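Side-chain contacts in Vv2_1132 (PDB 5Y9S), which probably regulates transcription as a LysR-type, four-chain DNA-binding protein that pairs a helix-turn-helix domain with a domain of the substrate-binding fold: residues F56-S60 / Y61-L65; F17-L20 / M21-N25; N289-A292 / A293-Q296. One frame throughout, in Å; residues are numbered along the deposited sequence.

Interaction 1 (F56-S60 / Y61-L65); sequences FDRTS and YPITL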
ATOM      1  N   PHE D  56     -13.565 -13.026  13.604  1.00 16.02           N
ATOM      2  CA  PHE D  56     -13.984 -14.392  13.330  1.00 16.60           C
ATOM      3  C   PHE D  56     -15.281 -14.676  14.055  1.00 17.41           C
ATOM      4  O   PHE D  56     -15.452 -14.307  15.226  1.00 17.72           O
ATOM      5  CB  PHE D  56     -12.896 -15.390  13.731  1.00 16.80           C
ATOM      6  CG  PHE D  56     -11.628 -15.220  12.938  1.00 16.09           C
ATOM      7  CD1 PHE D  56     -11.486 -15.825  11.691  1.00 15.91           C
ATOM      8  CD2 PHE D  56     -10.607 -14.416  13.410  1.00 15.64           C
ATOM      9  CE1 PHE D  56     -10.316 -15.640  10.942  1.00 15.29           C
ATOM     10  CE2 PHE D  56      -9.440 -14.241  12.675  1.00 15.04           C
ATOM     11  CZ  PHE D  56      -9.299 -14.859  11.446  1.00 14.86           C
ATOM     12  N   ASP D  57     -16.216 -15.262  13.330  1.00 17.77           N
ATOM     13  CA  ASP D  57     -17.354 -15.924  13.948  1.00 19.14           C
ATOM     14  C   ASP D  57     -16.844 -17.277  14.425  1.00 23.35           C
ATOM     15  O   ASP D  57     -16.642 -18.190  13.622  1.00 27.97           O
ATOM     16  CB  ASP D  57     -18.492 -16.072  12.951  1.00 24.37           C
ATOM     17  CG  ASP D  57     -19.779 -16.489  13.604  1.00 36.93           C
ATOM     18  OD1 ASP D  57     -20.835 -15.989  13.154  1.00 39.88           O
ATOM     19  OD2 ASP D  57     -19.725 -17.292  14.569  1.00 34.58           O
ATOM     20  N   ARG D  58     -16.616 -17.419  15.728  1.00 21.49           N
ATOM     21  CA  ARG D  58     -16.003 -18.655  16.196  1.00 21.18           C
ATOM     22  C   ARG D  58     -17.012 -19.771  16.445  1.00 32.99           C
ATOM     23  O   ARG D  58     -16.609 -20.932  16.591  1.00 34.93           O
ATOM     24  CB  ARG D  58     -15.153 -18.366  17.444  1.00 20.34           C
ATOM     25  CG  ARG D  58     -13.809 -17.693  17.065  1.00 19.38           C
ATOM     26  CD  ARG D  58     -12.963 -17.303  18.278  1.00 19.42           C
ATOM     27  NE  ARG D  58     -13.660 -16.390  19.173  1.00 19.59           N
ATOM     28  CZ  ARG D  58     -13.596 -16.444  20.505  1.00 29.51           C
ATOM     29  NH1 ARG D  58     -12.870 -17.384  21.113  1.00 20.69           N
ATOM     30  NH2 ARG D  58     -14.271 -15.555  21.244  1.00 21.89           N
ATOM     31  N   THR D  59     -18.308 -19.473  16.454  1.00 42.51           N
ATOM     32  CA  THR D  59     -19.316 -20.498  16.682  1.00 36.69           C
ATOM     33  C   THR D  59     -19.754 -21.199  15.404  1.00 32.56           C
ATOM     34  O   THR D  59     -20.681 -22.014  15.448  1.00 39.21           O
ATOM     35  CB  THR D  59     -20.527 -19.900  17.393  1.00 27.64           C
ATOM     36  OG1 THR D  59     -21.232 -19.053  16.488  1.00 27.69           O
ATOM     37  CG2 THR D  59     -20.070 -19.069  18.570  1.00 23.23           C
ATOM     38  N   SER D  60     -19.115 -20.916  14.278  1.00 28.09           N
ATOM     39  CA  SER D  60     -19.392 -21.606  13.026  1.00 38.98           C
ATOM     40  C   SER D  60     -18.304 -22.643  12.728  1.00 41.60           C
ATOM     41  O   SER D  60     -17.116 -22.421  12.983  1.00 36.03           O
ATOM     42  CB  SER D  60     -19.507 -20.605  11.862  1.00 34.23           C
ATOM     43  OG  SER D  60     -18.242 -20.321  11.278  1.00 33.09           O
ATOM     44  N   TYR D  61     -18.719 -23.771  12.167  1.00 40.67           N
ATOM     45  CA  TYR D  61     -17.828 -24.899  11.900  1.00 41.23           C
ATOM     46  C   TYR D  61     -17.961 -25.258  10.426  1.00 40.78           C
ATOM     47  O   TYR D  61     -19.045 -25.717  10.008  1.00 49.29           O
ATOM     48  CB  TYR D  61     -18.199 -26.080  12.795  1.00 46.99           C
ATOM     49  CG  TYR D  61     -17.231 -27.260  12.801  1.00 60.64           C
ATOM     50  CD1 TYR D  61     -17.161 -28.146  11.725  1.00 66.79           C
ATOM     51  CD2 TYR D  61     -16.418 -27.513  13.910  1.00 60.81           C
ATOM     52  CE1 TYR D  61     -16.289 -29.236  11.741  1.00 67.98           C
ATOM     53  CE2 TYR D  61     -15.544 -28.598  13.934  1.00 61.40           C
ATOM     54  CZ  TYR D  61     -15.487 -29.456  12.851  1.00 63.55           C
ATOM     55  OH  TYR D  61     -14.626 -30.531  12.872  1.00 61.70           O
ATOM     56  N   PRO D  62     -16.929 -25.036   9.594  1.00 39.19           N
ATOM     57  CA  PRO D  62     -15.654 -24.353   9.890  1.00 48.32           C
ATOM     58  C   PRO D  62     -15.814 -22.881  10.304  1.00 49.91           C
ATOM     59  O   PRO D  62     -16.888 -22.289  10.177  1.00 51.89           O
ATOM     60  CB  PRO D  62     -14.875 -24.441   8.562  1.00 39.77           C
ATOM     61  CG  PRO D  62     -15.910 -24.674   7.503  1.00 32.05           C
ATOM     62  CD  PRO D  62     -16.989 -25.508   8.198  1.00 32.75           C
ATOM     63  N   ILE D  63     -14.736 -22.295  10.802  1.00 42.04           N
ATOM     64  CA  ILE D  63     -14.791 -20.934  11.311  1.00 26.93           C
ATOM     65  C   ILE D  63     -14.828 -19.993  10.122  1.00 24.65           C
ATOM     66  O   ILE D  63     -14.078 -20.169   9.154  1.00 30.00           O
ATOM     67  CB  ILE D  63     -13.598 -20.659  12.238  1.00 28.00           C
ATOM     68  CG1 ILE D  63     -13.689 -21.604  13.435  1.00 26.31           C
ATOM     69  CG2 ILE D  63     -13.533 -19.171  12.667  1.00 27.28           C
ATOM     70  CD1 ILE D  63     -13.083 -21.089  14.681  1.00 32.37           C
ATOM     71  N   THR D  64     -15.730 -19.017  10.167  1.00 20.78           N
ATOM     72  CA  THR D  64     -15.895 -18.068   9.080  1.00 24.18           C
ATOM     73  C   THR D  64     -15.514 -16.685   9.582  1.00 24.36           C
ATOM     74  O   THR D  64     -15.348 -16.462  10.789  1.00 22.91           O
ATOM     75  CB  THR D  64     -17.335 -18.083   8.551  1.00 29.11           C
ATOM     76  OG1 THR D  64     -18.241 -17.988   9.653  1.00 23.31           O
ATOM     77  CG2 THR D  64     -17.610 -19.392   7.797  1.00 37.68           C
ATOM     78  N   LEU D  65     -15.371 -15.753   8.645  1.00 20.68           N
ATOM     79  CA  LEU D  65     -15.135 -14.361   9.002  1.00 15.75           C
ATOM     80  C   LEU D  65     -16.463 -13.668   9.297  1.00 19.82           C
ATOM     81  O   LEU D  65     -17.505 -14.038   8.749  1.00 21.42           O
ATOM     82  CB  LEU D  65     -14.402 -13.640   7.878  1.00 23.34           C
ATOM     83  CG  LEU D  65     -13.076 -14.217   7.381  1.00 20.34           C
ATOM     84  CD1 LEU D  65     -12.768 -13.547   6.078  1.00 13.97           C
ATOM     85  CD2 LEU D  65     -11.959 -13.966   8.394  1.00 19.23           C
TER

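Interaction 2 (F17-L20 / M21-N25); sequences FLSL and MELGN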
ATOM      1  N   PHE D  17      -3.877 -13.967  11.217  1.00 13.48           N
ATOM      2  CA  PHE D  17      -5.220 -13.780  10.692  1.00 13.43           C
ATOM      3  C   PHE D  17      -5.406 -14.534   9.374  1.00 18.81           C
ATOM      4  O   PHE D  17      -6.330 -15.340   9.239  1.00 19.01           O
ATOM      5  CB  PHE D  17      -5.511 -12.294  10.524  1.00 12.92           C
ATOM      6  CG  PHE D  17      -6.729 -12.028   9.700  1.00 15.67           C
ATOM      7  CD1 PHE D  17      -7.989 -11.996  10.281  1.00 13.19           C
ATOM      8  CD2 PHE D  17      -6.619 -11.822   8.326  1.00 14.51           C
ATOM      9  CE1 PHE D  17      -9.121 -11.760   9.510  1.00 22.34           C
ATOM     10  CE2 PHE D  17      -7.747 -11.605   7.549  1.00 12.32           C
ATOM     11  CZ  PHE D  17      -9.004 -11.564   8.149  1.00 12.72           C
ATOM     12  N   LEU D  18      -4.553 -14.258   8.378  1.00 15.40           N
ATOM     13  CA  LEU D  18      -4.655 -14.951   7.092  1.00 14.51           C
ATOM     14  C   LEU D  18      -4.672 -16.469   7.283  1.00 18.91           C
ATOM     15  O   LEU D  18      -5.523 -17.179   6.723  1.00 14.04           O
ATOM     16  CB  LEU D  18      -3.488 -14.555   6.197  1.00 12.59           C
ATOM     17  CG  LEU D  18      -3.422 -13.084   5.737  1.00 18.53           C
ATOM     18  CD1 LEU D  18      -2.603 -12.928   4.479  1.00 20.56           C
ATOM     19  CD2 LEU D  18      -4.789 -12.507   5.490  1.00 21.59           C
ATOM     20  N   SER D  19      -3.752 -16.979   8.108  1.00 13.74           N
ATOM     21  CA  SER D  19      -3.626 -18.428   8.263  1.00 23.78           C
ATOM     22  C   SER D  19      -4.892 -19.046   8.846  1.00 28.53           C
ATOM     23  O   SER D  19      -5.286 -20.140   8.436  1.00 34.96           O
ATOM     24  CB  SER D  19      -2.414 -18.785   9.125  1.00 23.79           C
ATOM     25  OG  SER D  19      -2.571 -20.092   9.649  1.00 39.86           O
ATOM     26  N   LEU D  20      -5.554 -18.372   9.793  1.00 24.12           N
ATOM     27  CA  LEU D  20      -6.785 -18.966  10.311  1.00 17.30           C
ATOM     28  C   LEU D  20      -7.951 -18.759   9.355  1.00 24.46           C
ATOM     29  O   LEU D  20      -8.892 -19.550   9.363  1.00 23.29           O
ATOM     30  CB  LEU D  20      -7.119 -18.417  11.717  1.00 16.94           C
ATOM     31  CG  LEU D  20      -8.577 -18.470  12.200  1.00 27.66           C
ATOM     32  CD1 LEU D  20      -9.049 -19.893  12.348  1.00 23.33           C
ATOM     33  CD2 LEU D  20      -8.705 -17.764  13.530  1.00 32.14           C
ATOM     34  N   MET D  21      -7.899 -17.741   8.496  1.00 23.10           N
ATOM     35  CA  MET D  21      -8.959 -17.588   7.499  1.00 25.64           C
ATOM     36  C   MET D  21      -8.935 -18.719   6.478  1.00 24.18           C
ATOM     37  O   MET D  21      -9.995 -19.191   6.052  1.00 22.14           O
ATOM     38  CB  MET D  21      -8.834 -16.239   6.801  1.00 33.07           C
ATOM     39  CG  MET D  21      -9.875 -15.993   5.707  1.00 43.65           C
ATOM     40  SD  MET D  21      -9.462 -14.557   4.648  1.00 44.92           S
ATOM     41  CE  MET D  21     -10.749 -14.660   3.373  1.00 47.16           C
ATOM     42  N   GLU D  22      -7.740 -19.166   6.068  1.00 25.93           N
ATOM     43  CA  GLU D  22      -7.650 -20.232   5.078  1.00 30.95           C
ATOM     44  C   GLU D  22      -7.979 -21.596   5.686  1.00 43.10           C
ATOM     45  O   GLU D  22      -9.032 -22.170   5.382  1.00 41.91           O
ATOM     46  CB  GLU D  22      -6.276 -20.251   4.411  1.00 28.70           C
ATOM     47  CG  GLU D  22      -5.052 -20.086   5.292  1.00 51.23           C
ATOM     48  CD  GLU D  22      -3.743 -20.366   4.531  1.00 65.50           C
ATOM     49  OE1 GLU D  22      -3.772 -21.097   3.513  1.00 63.03           O
ATOM     50  OE2 GLU D  22      -2.685 -19.844   4.951  1.00 73.66           O
ATOM     51  N   LEU D  23      -7.090 -22.146   6.514  1.00 42.65           N
ATOM     52  CA  LEU D  23      -7.445 -23.340   7.270  1.00 34.31           C
ATOM     53  C   LEU D  23      -8.688 -23.053   8.087  1.00 36.37           C
ATOM     54  O   LEU D  23      -8.922 -21.928   8.515  1.00 55.78           O
ATOM     55  CB  LEU D  23      -6.305 -23.746   8.185  1.00 32.61           C
ATOM     56  CG  LEU D  23      -4.998 -23.447   7.481  1.00 29.94           C
ATOM     57  CD1 LEU D  23      -3.838 -23.409   8.440  1.00 32.03           C
ATOM     58  CD2 LEU D  23      -4.809 -24.531   6.461  1.00 36.20           C
ATOM     59  N   GLY D  24      -9.508 -24.054   8.290  1.00 37.72           N
ATOM     60  CA  GLY D  24     -10.730 -23.658   8.957  1.00 45.36           C
ATOM     61  C   GLY D  24     -10.688 -23.611  10.472  1.00 41.60           C
ATOM     62  O   GLY D  24     -11.741 -23.404  11.090  1.00 36.51           O
ATOM     63  N   ASN D  25      -9.529 -23.800  11.104  1.00 25.84           N
ATOM     64  CA  ASN D  25      -9.558 -24.117  12.520  1.00 22.83           C
ATOM     65  C   ASN D  25      -8.270 -23.683  13.208  1.00 25.94           C
ATOM     66  O   ASN D  25      -7.222 -23.496  12.575  1.00 24.11           O
ATOM     67  CB  ASN D  25      -9.816 -25.621  12.743  1.00 31.05           C
ATOM     68  CG  ASN D  25      -8.572 -26.457  12.565  1.00 42.10           C
ATOM     69  OD1 ASN D  25      -7.842 -26.710  13.519  1.00 52.49           O
ATOM     70  ND2 ASN D  25      -8.315 -26.884  11.336  1.00 48.64           N
TER

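Interaction 3 (N289-A292 / A293-Q296); sequences NHRA and AVDQ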
ATOM      1  N   ASN D 289      36.366  -8.000  -9.874  1.00 54.18           N
ATOM      2  CA  ASN D 289      36.006  -9.105  -8.984  1.00 53.93           C
ATOM      3  C   ASN D 289      37.105 -10.152  -9.069  1.00 56.10           C
ATOM      4  O   ASN D 289      37.229 -10.848 -10.085  1.00 61.54           O
ATOM      5  CB  ASN D 289      34.648  -9.702  -9.359  1.00 56.78           C
ATOM      6  CG  ASN D 289      34.201 -10.809  -8.411  1.00 56.25           C
ATOM      7  OD1 ASN D 289      34.691 -11.940  -8.467  1.00 48.02           O
ATOM      8  ND2 ASN D 289      33.238 -10.492  -7.559  1.00 61.27           N
ATOM      9  N   HIS D 290      37.899 -10.264  -8.012  1.00 55.71           N
ATOM     10  CA  HIS D 290      38.996 -11.225  -7.950  1.00 58.56           C
ATOM     11  C   HIS D 290      38.768 -12.142  -6.754  1.00 61.47           C
ATOM     12  O   HIS D 290      39.420 -12.013  -5.717  1.00 72.64           O
ATOM     13  CB  HIS D 290      40.357 -10.499  -7.872  1.00 58.78           C
ATOM     14  CG  HIS D 290      40.515  -9.402  -8.880  1.00 57.16           C
ATOM     15  ND1 HIS D 290      40.199  -8.088  -8.607  1.00 55.74           N
ATOM     16  CD2 HIS D 290      40.930  -9.429 -10.171  1.00 56.69           C
ATOM     17  CE1 HIS D 290      40.427  -7.351  -9.681  1.00 55.97           C
ATOM     18  NE2 HIS D 290      40.868  -8.142 -10.644  1.00 55.36           N
ATOM     19  N   ARG D 291      37.823 -13.062  -6.891  1.00 52.10           N
ATOM     20  CA  ARG D 291      37.660 -14.151  -5.942  1.00 51.24           C
ATOM     21  C   ARG D 291      38.273 -15.400  -6.559  1.00 49.25           C
ATOM     22  O   ARG D 291      38.062 -15.680  -7.744  1.00 52.78           O
ATOM     23  CB  ARG D 291      36.184 -14.374  -5.597  1.00 52.45           C
ATOM     24  CG  ARG D 291      35.418 -13.085  -5.234  1.00 45.70           C
ATOM     25  CD  ARG D 291      33.988 -13.366  -4.758  1.00 41.74           C
ATOM     26  NE  ARG D 291      33.928 -14.665  -4.103  1.00 38.56           N
ATOM     27  CZ  ARG D 291      33.038 -15.613  -4.367  1.00 30.62           C
ATOM     28  NH1 ARG D 291      32.072 -15.420  -5.267  1.00 28.88           N
ATOM     29  NH2 ARG D 291      33.117 -16.760  -3.713  1.00 33.10           N
ATOM     30  N   ALA D 292      39.045 -16.136  -5.764  1.00 47.00           N
ATOM     31  CA  ALA D 292      39.728 -17.301  -6.313  1.00 50.82           C
ATOM     32  C   ALA D 292      38.743 -18.379  -6.753  1.00 57.47           C
ATOM     33  O   ALA D 292      39.025 -19.126  -7.701  1.00 52.67           O
ATOM     34  CB  ALA D 292      40.723 -17.862  -5.301  1.00 46.14           C
ATOM     35  N   ALA D 293      37.589 -18.477  -6.088  1.00 55.24           N
ATOM     36  CA  ALA D 293      36.574 -19.413  -6.548  1.00 45.38           C
ATOM     37  C   ALA D 293      36.083 -19.030  -7.940  1.00 41.44           C
ATOM     38  O   ALA D 293      35.921 -19.891  -8.812  1.00 47.89           O
ATOM     39  CB  ALA D 293      35.418 -19.472  -5.548  1.00 38.64           C
ATOM     40  N   VAL D 294      35.874 -17.737  -8.178  1.00 39.49           N
ATOM     41  CA  VAL D 294      35.424 -17.303  -9.493  1.00 46.02           C
ATOM     42  C   VAL D 294      36.514 -17.535 -10.538  1.00 49.80           C
ATOM     43  O   VAL D 294      36.241 -18.020 -11.642  1.00 45.81           O
ATOM     44  CB  VAL D 294      34.977 -15.834  -9.441  1.00 39.40           C
ATOM     45  CG1 VAL D 294      34.475 -15.388 -10.798  1.00 36.08           C
ATOM     46  CG2 VAL D 294      33.910 -15.675  -8.404  1.00 38.33           C
ATOM     47  N   ASP D 295      37.766 -17.219 -10.203  1.00 53.83           N
ATOM     48  CA  ASP D 295      38.854 -17.459 -11.148  1.00 55.93           C
ATOM     49  C   ASP D 295      39.004 -18.946 -11.448  1.00 53.60           C
ATOM     50  O   ASP D 295      39.085 -19.346 -12.615  1.00 56.47           O
ATOM     51  CB  ASP D 295      40.158 -16.871 -10.617  1.00 62.61           C
ATOM     52  CG  ASP D 295      40.464 -15.512 -11.222  1.00 68.69           C
ATOM     53  OD1 ASP D 295      40.568 -15.431 -12.474  1.00 66.32           O
ATOM     54  OD2 ASP D 295      40.575 -14.529 -10.449  1.00 67.57           O
ATOM     55  N   GLN D 296      39.015 -19.790 -10.412  1.00 50.81           N
ATOM     56  CA  GLN D 296      39.135 -21.223 -10.668  1.00 48.22           C
ATOM     57  C   GLN D 296      38.053 -21.690 -11.630  1.00 50.73           C
ATOM     58  O   GLN D 296      38.317 -22.488 -12.537  1.00 52.49           O
ATOM     59  CB  GLN D 296      39.063 -22.014  -9.365  1.00 45.06           C
ATOM     60  CG  GLN D 296      40.299 -21.922  -8.492  1.00 51.08           C
ATOM     61  CD  GLN D 296      40.096 -22.604  -7.150  1.00 56.44           C
ATOM     62  OE1 GLN D 296      38.978 -22.975  -6.797  1.00 59.73           O
ATOM     63  NE2 GLN D 296      41.175 -22.773  -6.398  1.00 60.65           N
TER

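Interaction 1 (F56-S60 / Y61-L65)
S60 and T64 meet across the end of a short hairpin, illustrating how one hydroxyl can tie a loop together. S60 OG donates to P62 O at 2.6 Å and accepts from T64 OG1 at 2.8 Å; T64 N adds a weak bond to the same oxygen. With chi1 of 87°, OG lies between the backbone N and the carbonyl carbon of S60, a rotation that turns it back over the loop, where the peptide before P62 is cis. On the apolar side, F56 CE1 packs against L65 CD2 at 3.5 Å, the two side chains alongside and pointing the same way, while I63 CG2 reaches F56 CB at 4.0 Å. L20 and F17 of helix 11-22 cover the phenyl ring. The solvent side is looser: Y61 swings its ring away from 56-60, and R58 meets I63 CD1 mainly through backbone O and CA. D57 OD2 accepts from both OG1 and N of T59, the latter closing an Asx turn at the start of a type I turn, D57 to S60. D57 N to T64 O, 2.9 Å, joins the strands of an antiparallel beta hairpin, the wing of a winged helix-turn-helix domain.

Interaction 2 (F17-L20 / M21-N25)
F17 and M21, one helical turn apart, form a Met-aromatic contact: the sulfur SD sits 5.3 Å from the centroid of the F17 ring and approaches it obliquely, 49° off the normal. The methionine is extended throughout, and with CG anti to the backbone N (chi1 178°) its chain runs outward across the helix, SD ending 4.5 Å from F17 CE2. Beneath the side chains, M21 N donates to F17 O at 3.0 Å and E22 N to L18 O at 3.0 Å, both regular helical bonds. One residue later the pattern weakens, for L23 N reaches S19 O at 3.3 Å with a bent N-H angle of 129°, and L23 is the first residue to leave helical geometry. The side chains of E22 and L23 close over this last turn: E22 CG lies 3.2 Å from S19 O, and L23 CD1 packs 3.8 Å from S19 OG; S19 OG in turn bonds weakly to A29 O. L20 CD1 extends to the backbone of N25, the N-cap of helix 26-32; N25 OD1 accepts from A28 N. Farther out, F17 meets F72 of helix 67-90 edge-to-face, and L166 of a second subunit packs on L18, M21 and E22. L20 thus packs on helices 26-32 and 37-51, M21 on helix 67-90 and strand 64-65, and F17 on these last two and helix 37-51.

Interaction 3 (N289-A292 / A293-Q296)
This is a local contact at the N-terminal end of helix 292-300, where the loop after strand 277-286 turns into the helix, and it illustrates how residues before a helix can pack against its first turn. R291 holds the N-cap position. Its carbonyl O accepts from D295 N at 2.9 Å, an almost straight bond (165°), and A292 O accepts from Q296 N at 2.8 Å, so helical bonding begins at once. R291 folds back through a bend at chi3 (30°), which brings its guanidinium alongside the helix: NH1 lies 3.6 Å from V294 CG2 and NH2 4.0 Å from A293 CB. The polar end is held from outside, by a salt bridge from NH1 to D152 and a hydrogen bond from NH2 to T100 O. N289 crosses V294 at about a right angle. Its OD1, 3.8 Å from V294 CG2, is buried with no partner in the model, whereas its ND2 bonds to H149. D295 OD1 forms a salt bridge with R285, and Q296 OE1 accepts from H127. With A293 and R291 packed on strand 100-105, the arrangement is a strand-to-helix connection in the mixed alpha/beta fold of the LysR substrate-binding domain, a member of the periplasmic-binding-protein clan.

How the interactions relate
Along the chain the order is interaction 2, interaction 1, interaction 3. The first two share the helix-turn-helix family region, their centres 10 Å apart, and touch directly: F56 CZ packs 3.4 Å from F17 CD1, L65 CD1 lies 3.6 Å from M21 CE, and I63 N probably donates to G24 O at 3.2 Å. The hairpin of residues 56-65 is thereby fastened to the C-terminal half of helix 11-22 and the loop after it. Interaction 3 belongs to the LysR substrate-binding region, its centre 58 Å from that of interaction 1 and 48 Å from that of interaction 2, without contact. This separation fits a two-part regulator, with presumed DNA binding and effector sensing in different domains.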